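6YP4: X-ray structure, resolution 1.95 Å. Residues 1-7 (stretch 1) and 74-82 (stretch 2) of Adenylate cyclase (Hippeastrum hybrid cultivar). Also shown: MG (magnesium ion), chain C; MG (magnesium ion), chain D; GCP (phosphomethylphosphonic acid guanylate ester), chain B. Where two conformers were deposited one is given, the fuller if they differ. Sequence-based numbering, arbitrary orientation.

Stretch 1, residues 1-7: MEIEIKL
Stretch 2, residues 74-82: EGVSHVEED

Residues 2-7 and 76-82 form neighbouring antiparallel strands, their N-to-C directions 149° apart and their axes 4.7 Å apart at closest approach. E2 pairs with V79, I3 with H78, E4 with S77 and I5 with V76. The contact buries 641 Å². E2 and S77 cover the most, followed by M1 and H78, which are nearly equal.

E2 (phi/psi -101/124) forms a hydrogen-bonded pair with V79: E2 N to V79 O is 2.9 Å and V79 N to E2 O is 3.0 Å. Its side chain (chi1 t, chi2 p) lies on the face shared by E4, S77 and V79. There E2 OE2 comes within 3.0 Å of E81 OE2, a close approach of like charges. E81 OE1 binds the chain C magnesium at 2.2 Å and the chain D magnesium at 2.5 Å.

S77 (-111/137, chi1 t) pairs with E4 through S77 N to E4 O, 2.7 Å, and E4 N to S77 O, 3.0 Å. One water links S77 OG and E2 O, 3.0 Å from each. K6 N donates to G75 O at 2.9 Å, extending the ladder.

H78 (-126/134, chi1 m, chi2 78°) occupies the other face with I3, I5 and V76. I3 and H78 are a non-hydrogen-bonded pair, so no N-H...O bond joins them; instead I3 CA lies 3.2 Å from S77 O and H78 CA 3.2 Å from E2 O, in CA-H...O contacts. I3 CD1 (chi1 m, chi2 t) approaches H78 CD2 obliquely at 3.3 Å. M1 (chi1 t, chi2 p, chi3 124°) sets SD 3.7 Å from V79 O and CE 4.0 Å from H78 CB, with CG at the ring edge.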

# COMPACT_ATOMS: atom_id res chain seq x y z
N MET A 1 6.91 4.76 14.64
CA MET A 1 6.41 3.54 15.28
C MET A 1 5.31 2.92 14.44
O MET A 1 4.35 3.60 14.06
CB MET A 1 5.90 3.84 16.69
CG MET A 1 5.74 2.61 17.56
SD MET A 1 7.31 1.77 17.84
CE MET A 1 7.37 1.75 19.63
N GLU A 2 5.48 1.64 14.11
CA GLU A 2 4.53 0.90 13.28
C GLU A 2 3.66 0.03 14.18
O GLU A 2 4.18 -0.78 14.96
CB GLU A 2 5.28 0.04 12.26
CG GLU A 2 4.39 -0.64 11.24
CD GLU A 2 4.15 0.22 10.01
OE1 GLU A 2 4.34 1.45 10.10
OE2 GLU A 2 3.77 -0.34 8.96
N ILE A 3 2.34 0.20 14.09
CA ILE A 3 1.39 -0.51 14.93
C ILE A 3 0.50 -1.39 14.06
O ILE A 3 -0.13 -0.91 13.11
CB ILE A 3 0.53 0.48 15.75
CG1 ILE A 3 1.42 1.36 16.62
CG2 ILE A 3 -0.47 -0.29 16.60
CD1 ILE A 3 0.71 2.04 17.77
N GLU A 4 0.45 -2.68 14.39
CA GLU A 4 -0.37 -3.63 13.66
C GLU A 4 -1.10 -4.56 14.63
O GLU A 4 -0.61 -4.86 15.73
CB GLU A 4 0.44 -4.48 12.66
CG GLU A 4 0.45 -3.93 11.24
CD GLU A 4 0.77 -4.96 10.17
OE1 GLU A 4 1.94 -5.41 10.10
OE2 GLU A 4 -0.13 -5.30 9.37
N ILE A 5 -2.29 -4.97 14.22
CA ILE A 5 -3.00 -6.06 14.86
C ILE A 5 -2.53 -7.34 14.18
O ILE A 5 -2.34 -7.35 12.96
CB ILE A 5 -4.53 -5.87 14.73
CG1 ILE A 5 -4.95 -4.50 15.27
CG2 ILE A 5 -5.29 -6.99 15.41
CD1 ILE A 5 -4.55 -4.26 16.67
N LYS A 6 -2.31 -8.41 14.95
CA LYS A 6 -1.79 -9.65 14.37
C LYS A 6 -2.49 -10.84 15.02
O LYS A 6 -2.28 -11.12 16.20
CB LYS A 6 -0.27 -9.75 14.52
CG LYS A 6 0.50 -8.74 13.69
CD LYS A 6 2.00 -8.98 13.73
CE LYS A 6 2.75 -8.00 12.85
NZ LYS A 6 4.21 -8.28 12.89
N LEU A 7 -3.33 -11.53 14.24
CA LEU A 7 -4.08 -12.69 14.70
C LEU A 7 -3.65 -13.92 13.90
O LEU A 7 -3.39 -13.82 12.70
CB LEU A 7 -5.58 -12.48 14.52
CG LEU A 7 -6.14 -11.12 14.95
CD1 LEU A 7 -7.58 -10.99 14.48
CD2 LEU A 7 -6.06 -10.95 16.47
N GLU A 74 -1.07 -9.11 23.47
CA GLU A 74 -2.54 -9.09 23.36
C GLU A 74 -3.00 -8.81 21.93
O GLU A 74 -4.01 -8.14 21.70
CB GLU A 74 -3.12 -8.06 24.34
CG GLU A 74 -2.94 -8.44 25.81
CD GLU A 74 -3.87 -9.56 26.22
OE1 GLU A 74 -5.08 -9.29 26.41
OE2 GLU A 74 -3.40 -10.71 26.32
N GLY A 75 -2.27 -9.34 20.96
CA GLY A 75 -2.59 -9.15 19.56
C GLY A 75 -2.11 -7.86 18.94
O GLY A 75 -2.34 -7.63 17.75
N VAL A 76 -1.45 -6.99 19.70
CA VAL A 76 -1.04 -5.68 19.22
C VAL A 76 0.47 -5.66 19.07
O VAL A 76 1.20 -6.04 20.00
CB VAL A 76 -1.54 -4.57 20.15
CG1 VAL A 76 -1.02 -3.21 19.68
CG2 VAL A 76 -3.06 -4.58 20.17
N SER A 77 0.94 -5.23 17.90
CA SER A 77 2.36 -5.14 17.60
C SER A 77 2.79 -3.68 17.50
O SER A 77 2.07 -2.85 16.94
CB SER A 77 2.67 -5.87 16.29
OG SER A 77 4.06 -5.83 16.00
N HIS A 78 3.95 -3.36 18.09
CA HIS A 78 4.66 -2.11 17.87
C HIS A 78 6.08 -2.44 17.43
O HIS A 78 6.73 -3.30 18.04
CB HIS A 78 4.74 -1.23 19.13
CG HIS A 78 3.42 -0.90 19.76
ND1 HIS A 78 2.72 -1.79 20.55
CD2 HIS A 78 2.70 0.25 19.76
CE1 HIS A 78 1.62 -1.22 20.98
NE2 HIS A 78 1.58 0.02 20.52
N VAL A 79 6.59 -1.78 16.39
CA VAL A 79 7.97 -2.03 15.97
C VAL A 79 8.52 -0.77 15.29
O VAL A 79 7.79 -0.04 14.62
CB VAL A 79 8.07 -3.28 15.07
CG1 VAL A 79 7.43 -3.06 13.70
CG2 VAL A 79 9.52 -3.75 14.93
N GLU A 80 9.81 -0.51 15.50
CA GLU A 80 10.53 0.55 14.81
C GLU A 80 11.05 0.00 13.48
O GLU A 80 11.79 -0.98 13.46
CB GLU A 80 11.70 1.06 15.64
CG GLU A 80 11.32 1.78 16.91
CD GLU A 80 12.52 1.98 17.81
OE1 GLU A 80 12.47 1.55 18.99
OE2 GLU A 80 13.53 2.56 17.34
N GLU A 81 10.67 0.64 12.38
CA GLU A 81 11.10 0.15 11.08
C GLU A 81 11.45 1.32 10.17
O GLU A 81 11.01 2.46 10.37
CB GLU A 81 10.02 -0.74 10.43
CG GLU A 81 9.01 -0.04 9.54
CD GLU A 81 7.76 -0.90 9.28
OE1 GLU A 81 7.74 -2.06 9.74
OE2 GLU A 81 6.80 -0.41 8.64
N ASP A 82 12.28 1.02 9.19
CA ASP A 82 12.63 1.96 8.13
C ASP A 82 12.79 1.10 6.89
O ASP A 82 13.53 0.12 6.93
CB ASP A 82 13.91 2.73 8.45
CG ASP A 82 14.16 3.87 7.49
OD1 ASP A 82 13.25 4.16 6.69
OD2 ASP A 82 15.24 4.49 7.54
MG MG C . 5.68 -2.94 9.49
MG MG D . 8.81 -2.60 7.59
PG GCP B . 4.62 -8.93 9.19
O1G GCP B . 3.62 -9.42 10.20
O2G GCP B . 4.75 -9.91 8.05
O3G GCP B . 5.96 -8.73 9.86
C3B GCP B . 4.02 -7.34 8.54
PB GCP B . 5.28 -6.67 7.35
O1B GCP B . 6.68 -6.90 7.83
O2B GCP B . 5.06 -7.23 5.97
O3A GCP B . 5.01 -5.05 7.31
PA GCP B . 5.71 -4.15 6.13
O1A GCP B . 6.22 -2.88 6.80
O2A GCP B . 6.87 -4.94 5.57
O5' GCP B . 4.60 -3.84 4.90
C5' GCP B . 3.22 -4.14 5.13
C4' GCP B . 2.61 -3.19 6.25
O4' GCP B . 2.98 -1.68 6.08
C3' GCP B . 1.33 -3.23 6.17
O3' GCP B . 0.76 -3.31 7.50
C2' GCP B . 0.84 -1.87 5.32
O2' GCP B . -0.39 -1.27 5.87
C1' GCP B . 1.80 -1.03 5.28
N9 GCP B . 2.20 -0.78 3.84
C8 GCP B . 3.22 -1.45 3.29
N7 GCP B . 3.37 -1.05 2.02
C5 GCP B . 2.44 -0.12 1.78
C6 GCP B . 2.14 0.63 0.64
O6 GCP B . 2.78 0.49 -0.35
N1 GCP B . 1.14 1.51 0.66
C2 GCP B . 0.41 1.68 1.80
N2 GCP B . -0.66 2.67 1.71
N3 GCP B . 0.70 0.95 2.91
C4 GCP B . 1.72 0.05 2.90
O HOH W 1 4.17 -3.65 14.00